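Local coordinates for PA14 domain-containing protein (Clostridium clariflavum, PDB 6QDI) that probably senses plant-biomass polysaccharides outside the cell through two tandem calcium-binding PA14 domains, as part of an RsgI-like membrane anti-sigma factor, at residues A[52-56]-A[98-104]; A[59-65]-A[121-127]; A[68-74]-A[106-112]. All blocks are in the same frame, centred on the assembly; numbering follows the deposited sequence. Where two conformers were deposited one is given.

Contact 1: A[52-56]-A[98-104]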
loop_
_atom_site.group_PDB
_atom_site.type_symbol
_atom_site.label_atom_id
_atom_site.label_comp_id
_atom_site.label_asym_id
_atom_site.label_seq_id
_atom_site.Cartn_x
_atom_site.Cartn_y
_atom_site.Cartn_z
ATOM N N LYS A 52 1.738 -20.173 -9.310
ATOM C CA LYS A 52 1.156 -21.521 -9.308
ATOM C C LYS A 52 1.848 -22.387 -8.284
ATOM O O LYS A 52 3.017 -22.145 -7.958
ATOM C CB LYS A 52 1.305 -22.178 -10.661
ATOM C CG LYS A 52 0.780 -21.371 -11.812
ATOM C CD LYS A 52 -0.718 -21.392 -11.912
ATOM C CE LYS A 52 -1.151 -20.934 -13.327
ATOM N NZ LYS A 52 -2.617 -20.933 -13.474
ATOM N N ILE A 53 1.097 -23.363 -7.796
ATOM C CA ILE A 53 1.599 -24.373 -6.851
ATOM C C ILE A 53 1.324 -25.764 -7.415
ATOM O O ILE A 53 0.249 -25.994 -7.971
ATOM C CB ILE A 53 1.009 -24.180 -5.437
ATOM C CG1 ILE A 53 1.631 -25.139 -4.433
ATOM C CG2 ILE A 53 -0.485 -24.309 -5.437
ATOM C CD1 ILE A 53 1.274 -24.799 -2.998
ATOM N N ARG A 54 2.317 -26.649 -7.260
ATOM C CA ARG A 54 2.271 -28.015 -7.804
ATOM C C ARG A 54 2.441 -29.022 -6.677
ATOM O O ARG A 54 3.566 -29.255 -6.248
ATOM C CB ARG A 54 3.395 -28.234 -8.827
ATOM C CG ARG A 54 3.485 -29.670 -9.337
ATOM C CD ARG A 54 4.590 -29.828 -10.360
ATOM N NE ARG A 54 5.915 -29.585 -9.815
ATOM C CZ ARG A 54 6.397 -30.115 -8.697
ATOM N NH1 ARG A 54 5.623 -30.838 -7.881
ATOM N NH2 ARG A 54 7.644 -29.837 -8.344
ATOM N N PRO A 55 1.357 -29.654 -6.207
ATOM C CA PRO A 55 1.525 -30.687 -5.195
ATOM C C PRO A 55 2.057 -31.978 -5.798
ATOM O O PRO A 55 1.833 -32.252 -6.974
ATOM C CB PRO A 55 0.107 -30.928 -4.693
ATOM C CG PRO A 55 -0.744 -30.578 -5.872
ATOM C CD PRO A 55 -0.050 -29.449 -6.565
ATOM N N LEU A 56 2.709 -32.766 -4.961
ATOM C CA LEU A 56 3.278 -34.022 -5.398
ATOM C C LEU A 56 2.247 -35.154 -5.355
ATOM O O LEU A 56 2.453 -36.158 -6.040
ATOM C CB LEU A 56 4.499 -34.418 -4.534
ATOM C CG LEU A 56 5.853 -33.813 -4.885
ATOM C CD1 LEU A 56 5.841 -32.308 -4.770
ATOM C CD2 LEU A 56 6.957 -34.400 -4.029
ATOM N N LEU A 98 -6.138 -31.746 -3.601
ATOM C CA LEU A 98 -5.404 -31.425 -4.815
ATOM C C LEU A 98 -4.958 -32.723 -5.481
ATOM O O LEU A 98 -4.825 -33.751 -4.809
ATOM C CB LEU A 98 -4.218 -30.519 -4.532
ATOM C CG LEU A 98 -4.505 -29.217 -3.767
ATOM C CD1 LEU A 98 -3.205 -28.546 -3.393
ATOM C CD2 LEU A 98 -5.326 -28.278 -4.610
ATOM N N GLU A 99 -4.735 -32.642 -6.787
ATOM C CA GLU A 99 -4.283 -33.756 -7.593
ATOM C C GLU A 99 -2.790 -33.671 -7.888
ATOM O O GLU A 99 -2.243 -32.621 -8.259
ATOM C CB GLU A 99 -5.029 -33.761 -8.934
ATOM C CG GLU A 99 -6.526 -33.985 -8.821
ATOM C CD GLU A 99 -7.215 -34.161 -10.181
ATOM O OE1 GLU A 99 -7.182 -35.206 -10.708
ATOM O OE2 GLU A 99 -7.796 -33.114 -10.594
ATOM N N ALA A 100 -2.149 -34.832 -7.832
ATOM C CA ALA A 100 -0.749 -34.937 -8.102
ATOM C C ALA A 100 -0.299 -34.330 -9.401
ATOM O O ALA A 100 -0.868 -34.627 -10.439
ATOM C CB ALA A 100 -0.367 -36.399 -8.077
ATOM N N GLY A 101 0.713 -33.473 -9.356
ATOM C CA GLY A 101 1.317 -32.923 -10.534
ATOM C C GLY A 101 0.581 -31.819 -11.244
ATOM O O GLY A 101 1.106 -31.235 -12.199
ATOM N N LYS A 102 -0.614 -31.492 -10.773
ATOM C CA LYS A 102 -1.424 -30.460 -11.416
ATOM C C LYS A 102 -1.020 -29.066 -10.897
ATOM O O LYS A 102 -0.671 -28.907 -9.721
ATOM C CB LYS A 102 -2.907 -30.740 -11.135
ATOM C CG LYS A 102 -3.883 -29.801 -11.822
ATOM C CD LYS A 102 -5.326 -30.287 -11.756
ATOM C CE LYS A 102 -6.140 -29.719 -12.908
ATOM N NZ LYS A 102 -7.592 -29.716 -12.603
ATOM N N LEU A 103 -1.006 -28.086 -11.798
ATOM C CA LEU A 103 -0.697 -26.714 -11.411
ATOM C C LEU A 103 -1.961 -26.006 -10.969
ATOM O O LEU A 103 -2.961 -25.983 -11.708
ATOM C CB LEU A 103 -0.120 -25.925 -12.578
ATOM C CG LEU A 103 1.271 -26.325 -13.000
ATOM C CD1 LEU A 103 1.600 -25.755 -14.378
ATOM C CD2 LEU A 103 2.273 -25.857 -11.967
ATOM N N TYR A 104 -1.903 -25.380 -9.813
ATOM C CA TYR A 104 -3.012 -24.636 -9.268
ATOM C C TYR A 104 -2.628 -23.195 -9.025
ATOM O O TYR A 104 -1.510 -22.896 -8.647
ATOM C CB TYR A 104 -3.450 -25.226 -7.953
ATOM C CG TYR A 104 -4.008 -26.626 -8.075
ATOM C CD1 TYR A 104 -5.363 -26.827 -8.372
ATOM C CD2 TYR A 104 -3.228 -27.748 -7.862
ATOM C CE1 TYR A 104 -5.913 -28.089 -8.486
ATOM C CE2 TYR A 104 -3.771 -29.024 -7.953
ATOM C CZ TYR A 104 -5.117 -29.190 -8.260
ATOM O OH TYR A 104 -5.650 -30.466 -8.361
HETATM O O HOH W 1 -3.103 -23.702 -13.774
#
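P55, Y104 and L103 give up the most surface where the end of strand 44-53 meets the connection leading into strand 104-113. P55 packs against both ends of the 98-104 connection and its turn: its CG lies on L98 CB at 3.7 Å, its CD on Y104 CD2 at 3.8 Å, and its carbonyl O accepts a 2.9 Å hydrogen bond from G101 N. G101 belongs to the type II turn E99-K102, closed by K102 N to E99 O (3.2 Å), and has the positive phi (77°) that glycine takes readily. The Y104 backbone forms an antiparallel hydrogen-bonded pair with I53 (I53 N to Y104 O 2.8 Å, Y104 N to I53 O 2.9 Å), while its ring reaches back so that Y104 OH accepts a 2.8 Å hydrogen bond from E99 N. L103, more exposed, lays CD2 4.0 Å from K52 CB and 4.1 Å from R54 CB. K52 NZ, salt-bridged to D105, also reaches L103 O through a water, 2.8 Å from K52 NZ and 3.1 Å from L103 O. A single antiparallel hydrogen-bonded pair gives way to a turn hydrogen-bonded to P55, just past strand 44-53, at one end of the first PA14 domain's beta-sandwich.

Contact 2: A[59-65]-A[121-127]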
loop_
_atom_site.group_PDB
_atom_site.type_symbol
_atom_site.label_atom_id
_atom_site.label_comp_id
_atom_site.label_asym_id
_atom_site.label_seq_id
_atom_site.Cartn_x
_atom_site.Cartn_y
_atom_site.Cartn_z
ATOM N N GLU A 59 -4.078 -35.864 -2.702
ATOM C CA GLU A 59 -4.382 -35.948 -1.281
ATOM C C GLU A 59 -5.013 -34.646 -0.807
ATOM O O GLU A 59 -4.923 -33.603 -1.486
ATOM C CB GLU A 59 -3.079 -36.228 -0.477
ATOM C CG GLU A 59 -2.521 -37.615 -0.720
ATOM C CD GLU A 59 -1.247 -37.948 0.042
ATOM O OE1 GLU A 59 -0.642 -37.046 0.659
ATOM O OE2 GLU A 59 -0.832 -39.134 -0.028
ATOM N N GLU A 60 -5.687 -34.727 0.339
ATOM C CA GLU A 60 -6.118 -33.524 1.072
ATOM C C GLU A 60 -4.887 -32.867 1.687
ATOM O O GLU A 60 -4.239 -33.438 2.578
ATOM C CB GLU A 60 -7.150 -33.832 2.149
ATOM C CG GLU A 60 -7.746 -32.562 2.709
ATOM C CD GLU A 60 -8.831 -32.787 3.725
ATOM O OE1 GLU A 60 -8.619 -33.609 4.644
ATOM O OE2 GLU A 60 -9.870 -32.084 3.654
ATOM N N TYR A 61 -4.631 -31.628 1.256
ATOM C CA TYR A 61 -3.539 -30.815 1.810
ATOM C C TYR A 61 -4.060 -29.894 2.878
ATOM O O TYR A 61 -5.184 -29.378 2.790
ATOM C CB TYR A 61 -2.870 -29.997 0.704
ATOM C CG TYR A 61 -1.836 -30.792 -0.048
ATOM C CD1 TYR A 61 -2.213 -31.718 -1.026
ATOM C CD2 TYR A 61 -0.490 -30.675 0.244
ATOM C CE1 TYR A 61 -1.273 -32.474 -1.692
ATOM C CE2 TYR A 61 0.458 -31.439 -0.435
ATOM C CZ TYR A 61 0.066 -32.333 -1.411
ATOM O OH TYR A 61 0.973 -33.096 -2.120
ATOM N N THR A 62 -3.246 -29.726 3.921
ATOM C CA THR A 62 -3.432 -28.659 4.898
ATOM C C THR A 62 -2.385 -27.599 4.669
ATOM O O THR A 62 -1.208 -27.939 4.484
ATOM C CB THR A 62 -3.309 -29.184 6.335
ATOM O OG1 THR A 62 -4.278 -30.217 6.527
ATOM C CG2 THR A 62 -3.568 -28.085 7.352
ATOM N N PHE A 63 -2.824 -26.333 4.600
ATOM C CA PHE A 63 -1.933 -25.185 4.557
ATOM C C PHE A 63 -1.949 -24.499 5.908
ATOM O O PHE A 63 -3.046 -24.330 6.486
ATOM C CB PHE A 63 -2.340 -24.211 3.431
ATOM C CG PHE A 63 -2.086 -24.808 2.060
ATOM C CD1 PHE A 63 -3.041 -25.614 1.430
ATOM C CD2 PHE A 63 -0.882 -24.630 1.433
ATOM C CE1 PHE A 63 -2.763 -26.226 0.226
ATOM C CE2 PHE A 63 -0.619 -25.201 0.224
ATOM C CZ PHE A 63 -1.554 -25.989 -0.400
ATOM N N TYR A 64 -0.770 -24.152 6.406
ATOM C CA TYR A 64 -0.618 -23.514 7.689
ATOM C C TYR A 64 -0.007 -22.139 7.461
ATOM O O TYR A 64 1.001 -22.020 6.746
ATOM C CB TYR A 64 0.332 -24.294 8.611
ATOM C CG TYR A 64 0.038 -25.766 8.738
ATOM C CD1 TYR A 64 0.429 -26.663 7.762
ATOM C CD2 TYR A 64 -0.598 -26.271 9.854
ATOM C CE1 TYR A 64 0.205 -28.031 7.888
ATOM C CE2 TYR A 64 -0.828 -27.649 10.000
ATOM C CZ TYR A 64 -0.472 -28.495 9.000
ATOM O OH TYR A 64 -0.717 -29.845 9.170
ATOM N N ILE A 65 -0.558 -21.138 8.135
ATOM C CA ILE A 65 -0.001 -19.818 8.138
ATOM C C ILE A 65 0.314 -19.370 9.552
ATOM O O ILE A 65 -0.501 -19.504 10.452
ATOM C CB ILE A 65 -0.926 -18.850 7.405
ATOM C CG1 ILE A 65 -0.855 -19.165 5.887
ATOM C CG2 ILE A 65 -0.467 -17.413 7.596
ATOM C CD1 ILE A 65 -1.565 -18.300 4.895
ATOM N N LEU A 121 4.370 -19.767 5.172
ATOM C CA LEU A 121 3.411 -20.732 4.574
ATOM C C LEU A 121 4.003 -22.137 4.551
ATOM O O LEU A 121 5.031 -22.377 3.887
ATOM C CB LEU A 121 3.068 -20.310 3.137
ATOM C CG LEU A 121 2.090 -21.227 2.422
ATOM C CD1 LEU A 121 0.710 -21.169 3.036
ATOM C CD2 LEU A 121 2.099 -20.878 0.945
ATOM N N GLU A 122 3.315 -23.024 5.257
ATOM C CA GLU A 122 3.660 -24.451 5.301
ATOM C C GLU A 122 2.539 -25.257 4.709
ATOM O O GLU A 122 1.385 -24.800 4.581
ATOM C CB GLU A 122 3.912 -24.905 6.762
ATOM C CG GLU A 122 5.096 -24.223 7.425
ATOM C CD GLU A 122 5.092 -24.529 8.889
ATOM O OE1 GLU A 122 4.442 -23.785 9.635
ATOM O OE2 GLU A 122 5.619 -25.598 9.282
ATOM N N TRP A 123 2.853 -26.522 4.405
ATOM C CA TRP A 123 1.840 -27.497 3.991
ATOM C C TRP A 123 2.132 -28.862 4.608
ATOM O O TRP A 123 3.234 -29.147 5.058
ATOM C CB TRP A 123 1.673 -27.585 2.456
ATOM C CG TRP A 123 2.841 -28.079 1.651
ATOM C CD1 TRP A 123 4.075 -28.500 2.104
ATOM C CD2 TRP A 123 2.841 -28.267 0.248
ATOM N NE1 TRP A 123 4.849 -28.868 1.037
ATOM C CE2 TRP A 123 4.112 -28.739 -0.117
ATOM C CE3 TRP A 123 1.906 -28.022 -0.742
ATOM C CZ2 TRP A 123 4.451 -28.995 -1.444
ATOM C CZ3 TRP A 123 2.236 -28.284 -2.057
ATOM C CH2 TRP A 123 3.498 -28.741 -2.401
ATOM N N SER A 124 1.091 -29.693 4.648
ATOM C CA SER A 124 1.236 -31.111 4.949
ATOM C C SER A 124 0.125 -31.870 4.203
ATOM O O SER A 124 -0.893 -31.318 3.770
ATOM C CB SER A 124 1.141 -31.384 6.444
ATOM O OG SER A 124 -0.168 -31.186 6.937
ATOM N N SER A 125 0.340 -33.168 4.090
ATOM C CA SER A 125 -0.687 -34.102 3.629
ATOM C C SER A 125 -0.314 -35.473 4.166
ATOM O O SER A 125 0.722 -35.622 4.830
ATOM C CB SER A 125 -0.755 -34.085 2.112
ATOM O OG SER A 125 0.353 -34.713 1.476
ATOM N N ALA A 126 -1.082 -36.497 3.841
ATOM C CA ALA A 126 -0.730 -37.854 4.305
ATOM C C ALA A 126 0.683 -38.226 3.948
ATOM O O ALA A 126 1.407 -38.811 4.798
ATOM C CB ALA A 126 -1.703 -38.852 3.751
ATOM N N SER A 127 1.129 -37.869 2.751
ATOM C CA SER A 127 2.472 -38.204 2.281
ATOM C C SER A 127 3.480 -37.057 2.324
ATOM O O SER A 127 4.639 -37.230 1.949
ATOM C CB SER A 127 2.384 -38.732 0.847
ATOM O OG SER A 127 1.506 -39.852 0.779
HETATM O O HOH W 2 -3.867 -36.060 3.171
#
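E59 opens the pairing with its carboxylate: OE1 accepts hydrogen bonds from S125 OG (2.7 Å) and S127 N (2.9 Å), and OE2 one from S127 OG (2.6 Å), so one acid holds S125 and S127 together. At E60 a water takes over, donating to E60 O (2.7 Å) and accepting from A126 N (2.9 Å). The Y61 ring receives S125 CB over its face, a CH-pi contact 3.8 Å from the ring centroid, and lies obliquely against W123, with Y61 CD2 3.7 Å from W123 CE3; its hydroxyl is hydrogen-bonded to Y57 N. From T62 the backbones form a regular antiparallel ladder, T62 N to S124 O at 2.8 Å and S124 N to T62 O at 2.9 Å, within one of the two sheets of the PA14 beta-sandwich. F63 faces W123 in a non-hydrogen-bonded pair; F63 CE2 lies 3.9 Å from W123 CE3 on the buried face, where F63 also meets L73 of the other sheet. Y64 points to the opposite face. Its N and O bond E122 O and E122 N, each at 2.9 Å, and Y64 OH shares a 2.7 Å hydrogen bond with S124 OG, while R130 makes a cation-pi contact with its ring and a salt bridge to E122. I65 returns to the buried face, its CG1 3.8 Å from L121 CD1.

Contact 3: A[68-74]-A[106-112]. With CA (calcium ion), chain D; EDO (1,2-ethanediol), chain C.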
loop_
_atom_site.group_PDB
_atom_site.type_symbol
_atom_site.label_atom_id
_atom_site.label_comp_id
_atom_site.label_asym_id
_atom_site.label_seq_id
_atom_site.Cartn_x
_atom_site.Cartn_y
_atom_site.Cartn_z
ATOM N N ASP A 68 1.795 -12.097 11.195
ATOM C CA ASP A 68 1.698 -10.839 11.957
ATOM C C ASP A 68 1.827 -9.790 10.865
ATOM O O ASP A 68 2.940 -9.595 10.396
ATOM C CB ASP A 68 2.775 -10.773 13.010
ATOM C CG ASP A 68 2.774 -9.486 13.754
ATOM O OD1 ASP A 68 2.089 -8.525 13.313
ATOM O OD2 ASP A 68 3.497 -9.396 14.802
ATOM N N ASN A 69 0.759 -9.155 10.348
ATOM C CA ASN A 69 -0.610 -9.219 10.814
ATOM C C ASN A 69 -1.520 -10.042 9.892
ATOM O O ASN A 69 -1.549 -11.268 10.031
ATOM C CB ASN A 69 -1.150 -7.792 11.032
ATOM C CG ASN A 69 -0.457 -7.121 12.194
ATOM O OD1 ASN A 69 0.476 -6.329 12.007
ATOM N ND2 ASN A 69 -0.826 -7.537 13.403
ATOM N N GLY A 70 -2.254 -9.431 8.985
ATOM C CA GLY A 70 -3.318 -10.152 8.291
ATOM C C GLY A 70 -2.845 -10.974 7.109
ATOM O O GLY A 70 -1.862 -10.639 6.451
ATOM N N VAL A 71 -3.588 -12.050 6.821
ATOM C CA VAL A 71 -3.369 -12.884 5.642
ATOM C C VAL A 71 -4.680 -13.319 5.034
ATOM O O VAL A 71 -5.649 -13.623 5.764
ATOM C CB VAL A 71 -2.510 -14.128 5.974
ATOM C CG1 VAL A 71 -2.611 -15.252 4.930
ATOM C CG2 VAL A 71 -1.075 -13.727 6.259
ATOM N N ARG A 72 -4.695 -13.416 3.705
ATOM C CA ARG A 72 -5.693 -14.175 2.959
ATOM C C ARG A 72 -4.934 -15.108 2.035
ATOM O O ARG A 72 -4.026 -14.693 1.341
ATOM C CB ARG A 72 -6.635 -13.270 2.143
ATOM C CG ARG A 72 -7.618 -12.482 3.014
ATOM C CD ARG A 72 -8.791 -11.917 2.277
ATOM N NE ARG A 72 -9.781 -11.264 3.164
ATOM C CZ ARG A 72 -9.988 -9.945 3.262
ATOM N NH1 ARG A 72 -9.202 -9.066 2.573
ATOM N NH2 ARG A 72 -10.956 -9.493 4.082
ATOM N N LEU A 73 -5.370 -16.384 1.989
ATOM C CA LEU A 73 -4.768 -17.401 1.120
ATOM C C LEU A 73 -5.812 -18.050 0.243
ATOM O O LEU A 73 -6.763 -18.604 0.776
ATOM C CB LEU A 73 -4.071 -18.478 1.912
ATOM C CG LEU A 73 -3.470 -19.655 1.097
ATOM C CD1 LEU A 73 -2.310 -19.213 0.246
ATOM C CD2 LEU A 73 -3.041 -20.772 2.025
ATOM N N TRP A 74 -5.597 -17.970 -1.063
ATOM C CA TRP A 74 -6.415 -18.665 -2.049
ATOM C C TRP A 74 -5.563 -19.750 -2.690
ATOM O O TRP A 74 -4.456 -19.488 -3.173
ATOM C CB TRP A 74 -6.916 -17.736 -3.178
ATOM C CG TRP A 74 -7.853 -16.625 -2.880
ATOM C CD1 TRP A 74 -9.187 -16.596 -3.165
ATOM C CD2 TRP A 74 -7.556 -15.336 -2.331
ATOM N NE1 TRP A 74 -9.725 -15.399 -2.838
ATOM C CE2 TRP A 74 -8.767 -14.612 -2.289
ATOM C CE3 TRP A 74 -6.393 -14.733 -1.837
ATOM C CZ2 TRP A 74 -8.831 -13.298 -1.844
ATOM C CZ3 TRP A 74 -6.464 -13.417 -1.371
ATOM C CH2 TRP A 74 -7.669 -12.717 -1.397
ATOM N N ILE A 106 -2.255 -19.896 -6.933
ATOM C CA ILE A 106 -2.038 -19.551 -5.541
ATOM C C ILE A 106 -1.959 -18.023 -5.501
ATOM O O ILE A 106 -1.268 -17.396 -6.306
ATOM C CB ILE A 106 -0.791 -20.233 -4.902
ATOM C CG1 ILE A 106 -0.584 -19.744 -3.471
ATOM C CG2 ILE A 106 0.450 -20.046 -5.750
ATOM C CD1 ILE A 106 0.382 -20.619 -2.699
ATOM N N LYS A 107 -2.639 -17.444 -4.506
ATOM C CA LYS A 107 -2.551 -16.015 -4.193
ATOM C C LYS A 107 -2.513 -15.872 -2.697
ATOM O O LYS A 107 -3.370 -16.463 -2.002
ATOM C CB LYS A 107 -3.746 -15.261 -4.791
ATOM C CG LYS A 107 -3.741 -13.782 -4.435
ATOM C CD LYS A 107 -4.795 -12.967 -5.178
ATOM C CE LYS A 107 -6.205 -13.446 -5.011
ATOM N NZ LYS A 107 -7.165 -12.560 -5.725
ATOM N N LEU A 108 -1.557 -15.132 -2.169
ATOM C CA LEU A 108 -1.454 -14.911 -0.742
ATOM C C LEU A 108 -1.274 -13.406 -0.563
ATOM O O LEU A 108 -0.311 -12.838 -1.069
ATOM C CB LEU A 108 -0.291 -15.685 -0.142
ATOM C CG LEU A 108 -0.256 -15.799 1.408
ATOM C CD1 LEU A 108 0.670 -16.921 1.838
ATOM C CD2 LEU A 108 0.168 -14.558 2.143
ATOM N N GLU A 109 -2.205 -12.792 0.172
ATOM C CA GLU A 109 -2.127 -11.384 0.517
ATOM C C GLU A 109 -1.802 -11.247 2.009
ATOM O O GLU A 109 -2.276 -12.041 2.823
ATOM C CB GLU A 109 -3.441 -10.694 0.168
ATOM C CG GLU A 109 -3.637 -10.573 -1.323
ATOM C CD GLU A 109 -4.982 -10.068 -1.791
ATOM O OE1 GLU A 109 -5.875 -9.822 -0.960
ATOM O OE2 GLU A 109 -5.101 -9.842 -3.014
ATOM N N TYR A 110 -1.006 -10.236 2.334
ATOM C CA TYR A 110 -0.450 -10.089 3.675
ATOM C C TYR A 110 -0.331 -8.603 4.016
ATOM O O TYR A 110 -0.007 -7.796 3.128
ATOM C CB TYR A 110 0.968 -10.738 3.670
ATOM C CG TYR A 110 1.810 -10.273 4.831
ATOM C CD1 TYR A 110 1.675 -10.819 6.095
ATOM C CD2 TYR A 110 2.662 -9.184 4.687
ATOM C CE1 TYR A 110 2.375 -10.305 7.173
ATOM C CE2 TYR A 110 3.328 -8.624 5.763
ATOM C CZ TYR A 110 3.171 -9.185 7.016
ATOM O OH TYR A 110 3.846 -8.631 8.070
ATOM N N PHE A 111 -0.487 -8.253 5.297
ATOM C CA PHE A 111 -0.122 -6.920 5.744
ATOM C C PHE A 111 0.526 -6.891 7.092
ATOM O O PHE A 111 0.217 -7.716 7.964
ATOM C CB PHE A 111 -1.310 -5.916 5.683
ATOM C CG PHE A 111 -2.369 -6.074 6.759
ATOM C CD1 PHE A 111 -2.257 -5.409 7.978
ATOM C CD2 PHE A 111 -3.495 -6.845 6.548
ATOM C CE1 PHE A 111 -3.233 -5.510 8.943
ATOM C CE2 PHE A 111 -4.488 -6.929 7.514
ATOM C CZ PHE A 111 -4.372 -6.282 8.714
ATOM N N ASN A 112 1.359 -5.872 7.298
ATOM C CA ASN A 112 1.867 -5.476 8.607
ATOM C C ASN A 112 1.296 -4.126 8.955
ATOM O O ASN A 112 1.441 -3.177 8.182
ATOM C CB ASN A 112 3.377 -5.441 8.673
ATOM C CG ASN A 112 3.864 -5.297 10.099
ATOM O OD1 ASN A 112 3.126 -5.638 11.011
ATOM N ND2 ASN A 112 5.093 -4.808 10.317
HETATM CA CA CA D . 2.608 -6.261 13.216
HETATM C C1 EDO C . 2.354 -6.715 16.502
HETATM O O1 EDO C . 3.386 -6.832 15.498
HETATM C C2 EDO C . 1.476 -5.489 16.186
HETATM O O2 EDO C . 0.915 -5.748 14.928
HETATM O O HOH W 3 -6.710 -9.175 1.435
#
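A cis peptide links D68 to N69, and a classic beta bulge follows: N69 and G70 both face F111. N69 N donates to F111 O at 2.8 Å, G70 N only weakly to F111 O at 3.2 Å, and F111 N returns a 3.0 Å bond to G70 O. A side chain on G70 would collide with the F111 ring, which lies over G70 N. Beyond the bulge, R72-E109 and W74-K107 are antiparallel hydrogen-bonded pairs. V71, L73, L108 and Y110 share the buried face; on the other, K107 crosses the W74 ring, its NZ in a cation-pi contact 4.2 Å from the six-membered ring's centroid. Y110 OH donates to D68 O at 2.7 Å. Calcium is bound by D68 OD1 (2.3 Å), N69 OD1 (2.5 Å) and N112 OD1 (2.4 Å), with T114 and N116 completing the protein ligands. Both hydroxyls of a 1,2-ethanediol, probably from the crystallisation liquor, also coordinate it: the metal can accept a vicinal diol, consistent with sugar binding here.

From the N terminus, strand 44-53 runs out into 52-56, strand 59-68 follows at once, and 68-74 carries the chain into the next strand of the opposing sheet. Contact 1 closes the first loop when 98-104 returns to 52-56; 106-112 then closes contact 3, and 121-127 closes contact 2 last. Contact 3 is nested inside the loop of contact 2, whereas contact 1 crosses both. Contacts 1 and 3 reach the same sheet through neighbouring strands 44-53 and 104-113; contact 2 lies in the other. The two sheets meet where I65, F63 and L121 pack on V71 and L73, while I53 touches W123 near contact 1, all within the first PA14 domain.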